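Putative uncharacterized protein TTHB189 (Thermus thermophilus, PDB 2ZCA) probably serves as the Cse2 subunit of a type I-E CRISPR system, taking part in RNA-guided defence against viruses and plasmids. Local coordinates at residues R13-Q17 / K18-A22; T21-R24 / A25-R29; G36-P39 / R40-P43; L104-D107 / R108-A112. All coordinates share one frame; numbering follows the deposited sequence.

Contact 1: residues R13-Q17 / K18-A22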
ATOM      1  N   ARG A  13      -5.642  -1.744  15.095  1.00 17.65           N
ATOM      2  CA  ARG A  13      -5.745  -2.448  16.368  1.00 20.79           C
ATOM      3  C   ARG A  13      -4.336  -2.780  16.864  1.00 19.82           C
ATOM      4  O   ARG A  13      -4.036  -2.637  18.051  1.00 19.63           O
ATOM      5  CB  ARG A  13      -6.559  -3.730  16.195  1.00 23.53           C
ATOM      6  CG  ARG A  13      -6.704  -4.550  17.461  1.00 32.72           C
ATOM      7  CD  ARG A  13      -7.526  -5.807  17.215  1.00 38.10           C
ATOM      8  NE  ARG A  13      -7.692  -6.595  18.434  1.00 44.10           N
ATOM      9  CZ  ARG A  13      -8.364  -7.740  18.499  1.00 47.10           C
ATOM     10  NH1 ARG A  13      -8.937  -8.238  17.411  1.00 48.56           N
ATOM     11  NH2 ARG A  13      -8.465  -8.387  19.654  1.00 48.69           N
ATOM     12  N   LEU A  14      -3.479  -3.217  15.941  1.00 18.24           N
ATOM     13  CA  LEU A  14      -2.096  -3.561  16.256  1.00 19.46           C
ATOM     14  C   LEU A  14      -1.346  -2.337  16.764  1.00 19.76           C
ATOM     15  O   LEU A  14      -0.610  -2.407  17.748  1.00 19.53           O
ATOM     16  CB  LEU A  14      -1.379  -4.080  15.006  1.00 20.68           C
ATOM     17  CG  LEU A  14      -0.771  -5.482  14.993  1.00 23.66           C
ATOM     18  CD1 LEU A  14      -0.009  -5.671  13.685  1.00 22.74           C
ATOM     19  CD2 LEU A  14       0.161  -5.670  16.175  1.00 23.42           C
ATOM     20  N   GLN A  15      -1.525  -1.215  16.075  1.00 19.56           N
ATOM     21  CA  GLN A  15      -0.855   0.019  16.449  1.00 20.17           C
ATOM     22  C   GLN A  15      -1.292   0.496  17.831  1.00 21.90           C
ATOM     23  O   GLN A  15      -0.578   1.250  18.493  1.00 22.26           O
ATOM     24  CB  GLN A  15      -1.125   1.097  15.394  1.00 19.58           C
ATOM     25  CG  GLN A  15      -0.510   2.453  15.707  1.00 22.00           C
ATOM     26  CD  GLN A  15      -0.311   3.301  14.467  1.00 20.80           C
ATOM     27  OE1 GLN A  15      -1.086   3.218  13.511  1.00 21.10           O
ATOM     28  NE2 GLN A  15       0.726   4.134  14.480  1.00 20.70           N
ATOM     29  N   GLY A  16      -2.463   0.041  18.269  1.00 23.23           N
ATOM     30  CA  GLY A  16      -2.959   0.433  19.578  1.00 26.81           C
ATOM     31  C   GLY A  16      -2.489  -0.495  20.685  1.00 29.17           C
ATOM     32  O   GLY A  16      -2.733  -0.239  21.865  1.00 30.47           O
ATOM     33  N   GLN A  17      -1.811  -1.575  20.302  1.00 30.67           N
ATOM     34  CA  GLN A  17      -1.304  -2.559  21.257  1.00 32.60           C
ATOM     35  C   GLN A  17       0.158  -2.310  21.608  1.00 32.97           C
ATOM     36  O   GLN A  17       0.873  -1.617  20.884  1.00 31.40           O
ATOM     37  CB  GLN A  17      -1.436  -3.971  20.684  1.00 33.06           C
ATOM     38  CG  GLN A  17      -2.856  -4.454  20.497  1.00 35.76           C
ATOM     39  CD  GLN A  17      -2.909  -5.813  19.830  1.00 37.62           C
ATOM     40  OE1 GLN A  17      -2.247  -6.755  20.265  1.00 39.97           O
ATOM     41  NE2 GLN A  17      -3.701  -5.924  18.771  1.00 38.72           N
ATOM     42  N   LYS A  18       0.600  -2.894  22.717  1.00 34.10           N
ATOM     43  CA  LYS A  18       1.977  -2.734  23.162  1.00 34.85           C
ATOM     44  C   LYS A  18       2.933  -3.397  22.175  1.00 33.12           C
ATOM     45  O   LYS A  18       4.112  -3.056  22.111  1.00 33.09           O
ATOM     46  CB  LYS A  18       2.160  -3.347  24.555  1.00 38.78           C
ATOM     47  CG  LYS A  18       3.566  -3.184  25.120  1.00 42.94           C
ATOM     48  CD  LYS A  18       3.684  -3.722  26.542  1.00 46.46           C
ATOM     49  CE  LYS A  18       3.472  -5.227  26.599  1.00 48.59           C
ATOM     50  NZ  LYS A  18       3.662  -5.747  27.983  1.00 50.95           N
ATOM     51  N   ALA A  19       2.416  -4.345  21.401  1.00 30.51           N
ATOM     52  CA  ALA A  19       3.233  -5.049  20.423  1.00 28.14           C
ATOM     53  C   ALA A  19       3.504  -4.204  19.179  1.00 25.52           C
ATOM     54  O   ALA A  19       4.222  -4.637  18.279  1.00 24.38           O
ATOM     55  CB  ALA A  19       2.555  -6.358  20.023  1.00 29.03           C
ATOM     56  N   TRP A  20       2.942  -2.999  19.129  1.00 23.70           N
ATOM     57  CA  TRP A  20       3.133  -2.135  17.963  1.00 22.32           C
ATOM     58  C   TRP A  20       4.598  -1.851  17.652  1.00 21.18           C
ATOM     59  O   TRP A  20       5.027  -2.000  16.510  1.00 21.46           O
ATOM     60  CB  TRP A  20       2.388  -0.805  18.136  1.00 22.18           C
ATOM     61  CG  TRP A  20       2.648   0.174  17.006  1.00 19.07           C
ATOM     62  CD1 TRP A  20       3.140   1.442  17.118  1.00 20.33           C
ATOM     63  CD2 TRP A  20       2.455  -0.056  15.600  1.00 19.77           C
ATOM     64  NE1 TRP A  20       3.269   2.016  15.873  1.00 20.75           N
ATOM     65  CE2 TRP A  20       2.856   1.118  14.924  1.00 19.31           C
ATOM     66  CE3 TRP A  20       1.984  -1.142  14.847  1.00 19.48           C
ATOM     67  CZ2 TRP A  20       2.802   1.239  13.528  1.00 20.51           C
ATOM     68  CZ3 TRP A  20       1.930  -1.022  13.458  1.00 20.37           C
ATOM     69  CH2 TRP A  20       2.337   0.161  12.816  1.00 18.11           C
ATOM     70  N   THR A  21       5.364  -1.441  18.660  1.00 20.58           N
ATOM     71  CA  THR A  21       6.776  -1.131  18.447  1.00 20.21           C
ATOM     72  C   THR A  21       7.489  -2.242  17.690  1.00 18.31           C
ATOM     73  O   THR A  21       8.223  -1.982  16.734  1.00 17.24           O
ATOM     74  CB  THR A  21       7.507  -0.882  19.783  1.00 20.70           C
ATOM     75  OG1 THR A  21       6.964   0.290  20.406  1.00 19.60           O
ATOM     76  CG2 THR A  21       9.002  -0.682  19.545  1.00 20.70           C
ATOM     77  N   ALA A  22       7.267  -3.480  18.116  1.00 16.96           N
ATOM     78  CA  ALA A  22       7.879  -4.633  17.472  1.00 16.28           C
ATOM     79  C   ALA A  22       7.275  -4.869  16.085  1.00 15.16           C
ATOM     80  O   ALA A  22       7.982  -5.239  15.149  1.00 14.26           O
ATOM     81  CB  ALA A  22       7.693  -5.877  18.342  1.00 18.07           C
TER
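Gln15 and Trp20 pack against each other where the chain turns from helix 3-15 into helix 20-29. The contact is mainly one of CH groups against an aromatic face. The Gln15 side chain and the indole run side by side in the same direction, both with CG anti to the backbone N (178° for Gln15). Gln15 CA lies 3.2 Å above the indole plane of Trp20 near its rim, and Gln15 CG makes a CH-pi contact 3.7 Å from the centroid of the five-membered ring, almost on the ring normal. Beyond CG, the amide follows the ring at a tilt, with Gln15 NE2 3.6 Å from Trp20 NE1. Leu14 adds a lighter apolar touch.

The hydrogen bonding belongs to the turn. In a type I beta turn from Gln17 to Trp20, Trp20 N donates to Gln17 O at 3.0 Å. Gln17 also reaches back, its NE2 making a weak bond to Arg13 O.

Beyond the two segments, Gln15 NE2 donates to Asp73 O and OE1 has a weak bond with Tyr69 OH. Glutamine suits this place because its methylenes can lie on a tryptophan while its polar end bonds to a neighbouring part of the fold, so one side chain serves both the helix-helix corner and its surroundings.

Contact 2: residues T21-R24 / A25-R29; sequences TAAR and AAFRR
Ala23 and Phe27, and beside them Arg24 and Arg28, meet one turn apart within helix 20-29, a local contact that is buried on one side and faces solvent on another. Its frame is a run of i to i+4 backbone hydrogen bonds. Phe27 N to Ala23 O (2.8 Å) is nearly straight, and Arg28 N to Arg24 O (2.7 Å) is about as short; Ala25 and Ala26 bond back to Thr21 and Ala22 in the same way.

On the buried side, Phe27 has CG beside its own backbone N (chi1 -69°), which turns the ring back along the helix. Phe27 CG thus sits 3.3 Å from Ala23 O, and the ring reaches Ala23 CB through Phe27 CE2 at 4.3 Å. The small Ala23 suits a site where other helices come close: Leu14 of helix 3-15 and Tyr44 of helix 42-49 touch it, while Phe27 also meets Leu11, Val45, Ala66 and Ala70.

On another flank, Arg24 and Arg28 lie alongside, pointing the same way and touching Ala70 and Leu71 of helix 56-71. Arg24 is extended, and its NH1 passes 4.0 Å from Arg28 CB, so a guanidinium meets methylene rather than its like. The charged atoms stay apart, with Arg24 NH1 5.0 Å from Arg28 NE. A salt bridge from Arg24 NE to Asp73 gives the Arg24 guanidinium an acidic partner, which should ease the repulsion.

Ala23, Ala26 and Phe27 toward neighbouring helices, with arginines along another flank, make this an amphipathic alpha helix of an all-helical protein.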
ATOM      1  N   THR A  21       5.364  -1.441  18.660  1.00 20.58           N
ATOM      2  CA  THR A  21       6.776  -1.131  18.447  1.00 20.21           C
ATOM      3  C   THR A  21       7.489  -2.242  17.690  1.00 18.31           C
ATOM      4  O   THR A  21       8.223  -1.982  16.734  1.00 17.24           O
ATOM      5  CB  THR A  21       7.507  -0.882  19.783  1.00 20.70           C
ATOM      6  OG1 THR A  21       6.964   0.290  20.406  1.00 19.60           O
ATOM      7  CG2 THR A  21       9.002  -0.682  19.545  1.00 20.70           C
ATOM      8  N   ALA A  22       7.267  -3.480  18.116  1.00 16.96           N
ATOM      9  CA  ALA A  22       7.879  -4.633  17.472  1.00 16.28           C
ATOM     10  C   ALA A  22       7.275  -4.869  16.085  1.00 15.16           C
ATOM     11  O   ALA A  22       7.982  -5.239  15.149  1.00 14.26           O
ATOM     12  CB  ALA A  22       7.693  -5.877  18.342  1.00 18.07           C
ATOM     13  N   ALA A  23       5.967  -4.660  15.963  1.00 15.02           N
ATOM     14  CA  ALA A  23       5.287  -4.854  14.688  1.00 14.61           C
ATOM     15  C   ALA A  23       5.793  -3.845  13.661  1.00 15.06           C
ATOM     16  O   ALA A  23       6.141  -4.213  12.538  1.00 13.16           O
ATOM     17  CB  ALA A  23       3.777  -4.710  14.869  1.00 16.51           C
ATOM     18  N   ARG A  24       5.833  -2.572  14.049  1.00 13.77           N
ATOM     19  CA  ARG A  24       6.305  -1.529  13.149  1.00 13.23           C
ATOM     20  C   ARG A  24       7.740  -1.819  12.731  1.00 13.75           C
ATOM     21  O   ARG A  24       8.102  -1.636  11.574  1.00 14.06           O
ATOM     22  CB  ARG A  24       6.248  -0.148  13.816  1.00 15.14           C
ATOM     23  CG  ARG A  24       6.654   0.994  12.876  1.00 16.63           C
ATOM     24  CD  ARG A  24       6.793   2.323  13.610  1.00 20.56           C
ATOM     25  NE  ARG A  24       6.882   3.460  12.691  1.00 20.16           N
ATOM     26  CZ  ARG A  24       7.914   3.714  11.891  1.00 20.65           C
ATOM     27  NH1 ARG A  24       8.974   2.918  11.879  1.00 20.80           N
ATOM     28  NH2 ARG A  24       7.886   4.776  11.094  1.00 20.55           N
ATOM     29  N   ALA A  25       8.557  -2.268  13.680  1.00 12.69           N
ATOM     30  CA  ALA A  25       9.949  -2.579  13.389  1.00 12.95           C
ATOM     31  C   ALA A  25      10.038  -3.658  12.316  1.00 12.93           C
ATOM     32  O   ALA A  25      10.856  -3.564  11.397  1.00 12.83           O
ATOM     33  CB  ALA A  25      10.666  -3.037  14.661  1.00 15.31           C
ATOM     34  N   ALA A  26       9.192  -4.680  12.427  1.00 12.25           N
ATOM     35  CA  ALA A  26       9.197  -5.766  11.452  1.00 11.81           C
ATOM     36  C   ALA A  26       8.654  -5.293  10.107  1.00 12.19           C
ATOM     37  O   ALA A  26       9.230  -5.595   9.061  1.00 11.48           O
ATOM     38  CB  ALA A  26       8.373  -6.940  11.965  1.00 11.73           C
ATOM     39  N   PHE A  27       7.544  -4.561  10.135  1.00 11.84           N
ATOM     40  CA  PHE A  27       6.951  -4.059   8.901  1.00 11.84           C
ATOM     41  C   PHE A  27       7.898  -3.092   8.196  1.00 11.46           C
ATOM     42  O   PHE A  27       8.084  -3.166   6.978  1.00 10.31           O
ATOM     43  CB  PHE A  27       5.624  -3.337   9.174  1.00 11.72           C
ATOM     44  CG  PHE A  27       4.506  -4.238   9.629  1.00 14.02           C
ATOM     45  CD1 PHE A  27       4.465  -5.577   9.253  1.00 12.73           C
ATOM     46  CD2 PHE A  27       3.458  -3.727  10.390  1.00 13.53           C
ATOM     47  CE1 PHE A  27       3.392  -6.393   9.629  1.00 15.15           C
ATOM     48  CE2 PHE A  27       2.381  -4.534  10.769  1.00 14.66           C
ATOM     49  CZ  PHE A  27       2.349  -5.869  10.388  1.00 12.19           C
ATOM     50  N   ARG A  28       8.495  -2.182   8.959  1.00 11.41           N
ATOM     51  CA  ARG A  28       9.402  -1.202   8.374  1.00 13.07           C
ATOM     52  C   ARG A  28      10.615  -1.879   7.748  1.00 13.51           C
ATOM     53  O   ARG A  28      11.003  -1.560   6.627  1.00 13.67           O
ATOM     54  CB  ARG A  28       9.850  -0.189   9.436  1.00 14.38           C
ATOM     55  CG  ARG A  28      10.803   0.868   8.902  1.00 17.38           C
ATOM     56  CD  ARG A  28      10.139   1.765   7.855  1.00 15.35           C
ATOM     57  NE  ARG A  28      11.085   2.726   7.297  1.00 17.79           N
ATOM     58  CZ  ARG A  28      12.076   2.416   6.467  1.00 20.60           C
ATOM     59  NH1 ARG A  28      12.259   1.160   6.076  1.00 22.83           N
ATOM     60  NH2 ARG A  28      12.901   3.362   6.040  1.00 21.23           N
ATOM     61  N   ARG A  29      11.206  -2.824   8.468  1.00 14.46           N
ATOM     62  CA  ARG A  29      12.367  -3.529   7.956  1.00 15.66           C
ATOM     63  C   ARG A  29      12.021  -4.387   6.735  1.00 15.36           C
ATOM     64  O   ARG A  29      12.864  -4.591   5.862  1.00 13.81           O
ATOM     65  CB  ARG A  29      12.982  -4.396   9.058  1.00 20.72           C
ATOM     66  CG  ARG A  29      14.164  -5.242   8.606  1.00 26.68           C
ATOM     67  CD  ARG A  29      15.262  -4.395   7.974  1.00 31.20           C
ATOM     68  NE  ARG A  29      16.400  -5.211   7.563  1.00 35.79           N
ATOM     69  CZ  ARG A  29      17.430  -4.762   6.851  1.00 38.65           C
ATOM     70  NH1 ARG A  29      17.472  -3.494   6.464  1.00 39.85           N
ATOM     71  NH2 ARG A  29      18.419  -5.583   6.524  1.00 39.99           N
TER

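Contact 3: residues G36-P39 / R40-P43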
ATOM      1  N   GLY A  36       6.157 -10.331   1.715  1.00  9.02           N
ATOM      2  CA  GLY A  36       5.881 -11.704   2.097  1.00  9.47           C
ATOM      3  C   GLY A  36       7.114 -12.574   2.208  1.00 10.83           C
ATOM      4  O   GLY A  36       7.002 -13.784   2.404  1.00 10.08           O
ATOM      5  N   ALA A  37       8.290 -11.967   2.093  1.00 10.78           N
ATOM      6  CA  ALA A  37       9.536 -12.717   2.181  1.00 12.56           C
ATOM      7  C   ALA A  37      10.397 -12.302   3.371  1.00 12.51           C
ATOM      8  O   ALA A  37      11.607 -12.507   3.360  1.00 14.70           O
ATOM      9  CB  ALA A  37      10.328 -12.564   0.885  1.00 13.84           C
ATOM     10  N   TYR A  38       9.778 -11.706   4.390  1.00 11.83           N
ATOM     11  CA  TYR A  38      10.506 -11.284   5.586  1.00 11.33           C
ATOM     12  C   TYR A  38       9.859 -12.011   6.770  1.00 11.33           C
ATOM     13  O   TYR A  38       8.773 -11.649   7.221  1.00 10.33           O
ATOM     14  CB  TYR A  38      10.421  -9.760   5.770  1.00 11.65           C
ATOM     15  CG  TYR A  38      11.276  -9.245   6.909  1.00 11.60           C
ATOM     16  CD1 TYR A  38      12.665  -9.373   6.876  1.00 14.33           C
ATOM     17  CD2 TYR A  38      10.694  -8.684   8.047  1.00 11.56           C
ATOM     18  CE1 TYR A  38      13.453  -8.961   7.954  1.00 14.05           C
ATOM     19  CE2 TYR A  38      11.476  -8.268   9.129  1.00 12.44           C
ATOM     20  CZ  TYR A  38      12.853  -8.413   9.073  1.00 14.79           C
ATOM     21  OH  TYR A  38      13.628  -8.014  10.141  1.00 18.08           O
ATOM     22  N   PRO A  39      10.523 -13.060   7.283  1.00 12.01           N
ATOM     23  CA  PRO A  39      10.012 -13.852   8.405  1.00 12.28           C
ATOM     24  C   PRO A  39       9.436 -13.119   9.610  1.00 11.47           C
ATOM     25  O   PRO A  39       8.343 -13.451  10.063  1.00 13.52           O
ATOM     26  CB  PRO A  39      11.211 -14.719   8.781  1.00 13.15           C
ATOM     27  CG  PRO A  39      11.851 -14.967   7.454  1.00 13.10           C
ATOM     28  CD  PRO A  39      11.832 -13.576   6.843  1.00 12.41           C
ATOM     29  N   ARG A  40      10.147 -12.124  10.131  1.00 10.19           N
ATOM     30  CA  ARG A  40       9.659 -11.429  11.322  1.00 11.76           C
ATOM     31  C   ARG A  40       8.330 -10.682  11.182  1.00 10.36           C
ATOM     32  O   ARG A  40       7.678 -10.379  12.182  1.00 11.43           O
ATOM     33  CB  ARG A  40      10.740 -10.489  11.862  1.00 15.23           C
ATOM     34  CG  ARG A  40      12.002 -11.219  12.326  1.00 22.43           C
ATOM     35  CD  ARG A  40      11.708 -12.272  13.400  1.00 25.93           C
ATOM     36  NE  ARG A  40      12.879 -13.106  13.676  1.00 31.75           N
ATOM     37  CZ  ARG A  40      12.927 -14.077  14.587  1.00 32.70           C
ATOM     38  NH1 ARG A  40      11.864 -14.354  15.332  1.00 32.14           N
ATOM     39  NH2 ARG A  40      14.044 -14.779  14.747  1.00 34.06           N
ATOM     40  N   ALA A  41       7.915 -10.391   9.956  1.00 10.44           N
ATOM     41  CA  ALA A  41       6.647  -9.697   9.760  1.00 10.98           C
ATOM     42  C   ALA A  41       5.476 -10.677   9.754  1.00 10.54           C
ATOM     43  O   ALA A  41       4.340 -10.298  10.025  1.00 10.80           O
ATOM     44  CB  ALA A  41       6.670  -8.916   8.443  1.00 10.47           C
HETATM   45  N   MSE A  42       5.762 -11.940   9.458  1.00 10.80           N
HETATM   46  CA  MSE A  42       4.725 -12.961   9.364  1.00 11.11           C
HETATM   47  C   MSE A  42       3.806 -13.145  10.573  1.00 10.30           C
HETATM   48  O   MSE A  42       2.596 -13.295  10.413  1.00 10.18           O
HETATM   49  CB  MSE A  42       5.367 -14.292   8.951  1.00 12.01           C
HETATM   50  CG  MSE A  42       5.994 -14.210   7.558  1.00 13.50           C
HETATM   51 SE   MSE A  42       6.744 -15.858   6.902  1.00 19.08          SE
HETATM   52  CE  MSE A  42       7.656 -15.184   5.332  1.00 14.60           C
ATOM     53  N   PRO A  43       4.357 -13.134  11.794  1.00 11.62           N
ATOM     54  CA  PRO A  43       3.485 -13.306  12.965  1.00 11.34           C
ATOM     55  C   PRO A  43       2.439 -12.197  13.109  1.00 12.47           C
ATOM     56  O   PRO A  43       1.431 -12.367  13.800  1.00 12.63           O
ATOM     57  CB  PRO A  43       4.475 -13.304  14.131  1.00 13.05           C
ATOM     58  CG  PRO A  43       5.701 -13.899  13.530  1.00 11.72           C
ATOM     59  CD  PRO A  43       5.775 -13.194  12.187  1.00  9.91           C
TER
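Tyr38 holds its CG anti to the backbone N (chi1 -174°), which swings the ring alongside Arg40 and Ala41, while Met42, with CG beside its backbone N (chi1 -64°) and the chain extended beyond, runs back over Pro39 toward Gly36. The motif is a 3-10 turn that leads out of the loop after helix 20-29 and into helix 42-49. Two i to i+3 bonds define it: Ala41 N donates to Tyr38 O at 3.1 Å, and Met42 N to Pro39 O at the same length.

The tyrosine ring packs against the turn. Tyr38 CE2 touches Arg40 CB at 3.6 Å, and Arg40 N lies over one face of the Tyr38 ring near the rim, 4.0 Å above the plane. The two side chains cross obliquely, so that the arginine meets the ring with its first methylene while its charged end leads away. Ala41 CB rests 4.1 Å from Tyr38 CD2; a small residue suits this buried spot, because Phe27 of the preceding helix also presses on it. The tyrosine ring also meets that of Phe33, and Arg29 of helix 20-29 touches it.

Met42, modelled as selenomethionine, is long and flexible enough to lie over the turn. Met42 CE ends 3.3 Å from Gly36 O. Gly36 itself has a positive phi (79°), which glycine takes up easily.

Pro39 suits the opening of the turn because its ring restricts phi to a value the turn needs. Pro43 has no N-H to offer an i to i+4 bond; instead Pro43 CD lies 3.3 Å from Pro39 O.

Contact 4: residues L104-D107 / R108-A112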
ATOM      1  N   LEU A 104       1.566   3.389 -12.871  1.00 10.40           N
ATOM      2  CA  LEU A 104       0.392   2.814 -13.517  1.00 11.54           C
ATOM      3  C   LEU A 104       0.793   1.726 -14.516  1.00 13.11           C
ATOM      4  O   LEU A 104       0.039   0.786 -14.758  1.00 14.58           O
ATOM      5  CB  LEU A 104      -0.401   3.899 -14.253  1.00 11.83           C
ATOM      6  CG  LEU A 104      -0.961   5.060 -13.434  1.00 13.09           C
ATOM      7  CD1 LEU A 104      -1.738   5.993 -14.361  1.00 14.58           C
ATOM      8  CD2 LEU A 104      -1.872   4.528 -12.333  1.00 14.13           C
ATOM      9  N   GLU A 105       1.986   1.854 -15.088  1.00 12.34           N
ATOM     10  CA  GLU A 105       2.474   0.898 -16.085  1.00 13.57           C
ATOM     11  C   GLU A 105       3.249  -0.285 -15.507  1.00 14.62           C
ATOM     12  O   GLU A 105       3.637  -1.188 -16.242  1.00 15.94           O
ATOM     13  CB  GLU A 105       3.362   1.630 -17.100  1.00 14.50           C
ATOM     14  CG  GLU A 105       2.649   2.754 -17.841  1.00 12.53           C
ATOM     15  CD  GLU A 105       3.592   3.846 -18.329  1.00 13.50           C
ATOM     16  OE1 GLU A 105       4.820   3.740 -18.105  1.00 13.95           O
ATOM     17  OE2 GLU A 105       3.095   4.820 -18.935  1.00 13.61           O
ATOM     18  N   ALA A 106       3.461  -0.290 -14.196  1.00 15.91           N
ATOM     19  CA  ALA A 106       4.223  -1.357 -13.550  1.00 17.02           C
ATOM     20  C   ALA A 106       3.583  -2.739 -13.617  1.00 18.09           C
ATOM     21  O   ALA A 106       2.378  -2.889 -13.393  1.00 16.48           O
ATOM     22  CB  ALA A 106       4.487  -0.990 -12.087  1.00 18.62           C
ATOM     23  N   ASP A 107       4.395  -3.750 -13.922  1.00 18.16           N
ATOM     24  CA  ASP A 107       3.890  -5.118 -13.971  1.00 18.29           C
ATOM     25  C   ASP A 107       4.250  -5.833 -12.670  1.00 18.33           C
ATOM     26  O   ASP A 107       4.750  -5.212 -11.732  1.00 17.63           O
ATOM     27  CB  ASP A 107       4.442  -5.891 -15.181  1.00 20.00           C
ATOM     28  CG  ASP A 107       5.953  -6.031 -15.166  1.00 20.47           C
ATOM     29  OD1 ASP A 107       6.558  -6.068 -14.074  1.00 21.53           O
ATOM     30  OD2 ASP A 107       6.535  -6.129 -16.267  1.00 22.77           O
ATOM     31  N   ARG A 108       4.003  -7.137 -12.614  1.00 18.29           N
ATOM     32  CA  ARG A 108       4.278  -7.907 -11.404  1.00 19.25           C
ATOM     33  C   ARG A 108       5.683  -7.762 -10.825  1.00 18.80           C
ATOM     34  O   ARG A 108       5.857  -7.806  -9.605  1.00 18.31           O
ATOM     35  CB  ARG A 108       3.985  -9.390 -11.645  1.00 22.26           C
ATOM     36  CG  ARG A 108       2.515  -9.709 -11.827  1.00 26.69           C
ATOM     37  CD  ARG A 108       2.264 -11.210 -11.801  1.00 30.58           C
ATOM     38  NE  ARG A 108       0.842 -11.537 -11.896  1.00 33.83           N
ATOM     39  CZ  ARG A 108       0.095 -11.327 -12.976  1.00 36.06           C
ATOM     40  NH1 ARG A 108       0.631 -10.787 -14.062  1.00 36.81           N
ATOM     41  NH2 ARG A 108      -1.189 -11.663 -12.973  1.00 38.00           N
ATOM     42  N   ASP A 109       6.683  -7.585 -11.679  1.00 17.91           N
ATOM     43  CA  ASP A 109       8.058  -7.470 -11.196  1.00 17.86           C
ATOM     44  C   ASP A 109       8.478  -6.063 -10.780  1.00 16.43           C
ATOM     45  O   ASP A 109       9.548  -5.875 -10.202  1.00 16.78           O
ATOM     46  CB  ASP A 109       9.030  -7.985 -12.261  1.00 20.61           C
ATOM     47  CG  ASP A 109       8.716  -9.399 -12.702  1.00 23.43           C
ATOM     48  OD1 ASP A 109       8.541 -10.273 -11.826  1.00 23.26           O
ATOM     49  OD2 ASP A 109       8.651  -9.637 -13.926  1.00 24.72           O
ATOM     50  N   GLN A 110       7.630  -5.078 -11.053  1.00 15.54           N
ATOM     51  CA  GLN A 110       7.955  -3.690 -10.737  1.00 13.23           C
ATOM     52  C   GLN A 110       7.064  -3.028  -9.689  1.00 12.99           C
ATOM     53  O   GLN A 110       7.491  -2.093  -9.012  1.00 11.70           O
ATOM     54  CB  GLN A 110       7.868  -2.838 -12.007  1.00 15.92           C
ATOM     55  CG  GLN A 110       8.585  -3.395 -13.224  1.00 15.57           C
ATOM     56  CD  GLN A 110       8.135  -2.710 -14.502  1.00 17.52           C
ATOM     57  OE1 GLN A 110       6.964  -2.791 -14.883  1.00 16.28           O
ATOM     58  NE2 GLN A 110       9.061  -2.023 -15.169  1.00 18.89           N
ATOM     59  N   ILE A 111       5.828  -3.503  -9.569  1.00 12.07           N
ATOM     60  CA  ILE A 111       4.865  -2.894  -8.656  1.00 12.66           C
ATOM     61  C   ILE A 111       5.289  -2.682  -7.200  1.00 11.91           C
ATOM     62  O   ILE A 111       5.057  -1.608  -6.646  1.00 10.61           O
ATOM     63  CB  ILE A 111       3.506  -3.654  -8.699  1.00 14.17           C
ATOM     64  CG1 ILE A 111       2.456  -2.895  -7.882  1.00 14.55           C
ATOM     65  CG2 ILE A 111       3.668  -5.069  -8.175  1.00 14.52           C
ATOM     66  CD1 ILE A 111       2.230  -1.472  -8.355  1.00 17.57           C
ATOM     67  N   ALA A 112       5.910  -3.677  -6.575  1.00 11.66           N
ATOM     68  CA  ALA A 112       6.320  -3.514  -5.183  1.00 12.59           C
ATOM     69  C   ALA A 112       7.319  -2.367  -5.037  1.00 13.25           C
ATOM     70  O   ALA A 112       7.164  -1.501  -4.176  1.00 13.49           O
ATOM     71  CB  ALA A 112       6.924  -4.818  -4.650  1.00 11.91           C
TER
HETATM   72  O   HOH W   1       5.591  -2.659 -17.255  1.00 22.84           O
HETATM   73  O   HOH W   2       8.183  -8.529 -16.212  1.00 21.58           O
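Asp107 and Gln110 meet across the bend that leads the chain into helix 111-121, where residues Asp107 to Asp109 form an Asx turn. In the first shell, Asp107 OD1 accepts from Asp109 N at 2.8 Å, the bond that defines the turn; the donor comes from the anti side, 33° out of the carboxylate plane. Separately, Gln110 OE1 accepts from Asp107 N at 2.9 Å, on a lone pair in the amide plane, which is the reciprocal half of a capping-box pattern. The carbonyl of the same aspartate is gripped twice: Gln110 N bonds to Asp107 O at 3.0 Å, and Ile111 N bonds to it at a similar length.

The torsions explain the reach. Asp107 has CG between its backbone N and carbonyl carbon (chi1 62°), which folds the carboxylate forward over the following N-H groups. Aspartate suits this position because its short side chain sets a carboxylate oxygen within reach of the N-H two residues on; the amide of Gln110 suits the other, since its oxygen can accept from a main-chain donor.

Two waters form the next shell. One donates to Gln110 OE1 at 2.7 Å and to Glu105 O, tying the loop to the amide. The other bridges Asp107 OD2 and Asp109 OD2, at 2.9 and 2.6 Å. It spans two like charges, with Asp107 OD1 only 4.1 Å from Asp109 OD2, and would be expected to soften their repulsion.

Further out, Arg108 makes a cation-pi contact with Phe139, and Trp138 and Phe139 pack on Ile111. Beneath the polar turn, Ala106 CB meets Ile111 CD1 at 4.4 Å.

Contacts 1, 2 and 3 form one neighbourhood, whereas contact 4 stands apart, its centre about 31 Å from that of contact 1 across the middle of the chain. Contacts 1 and 2 share helix 20-29, and Leu14 joins them by packing on Ala23 and Phe27. Contact 3 closes on the same helix, with Ala26 against Ala41 and Arg29 against Tyr38. Contacts 1 and 3 are surface turns, which rely on an aromatic ring laid against residues a few positions along the same chain; contacts 2 and 4 are partly buried. Contact 2 pairs regular helical bonding with an apolar face, while contact 4 is the most polar, using side-chain oxygens and waters where a helix starts.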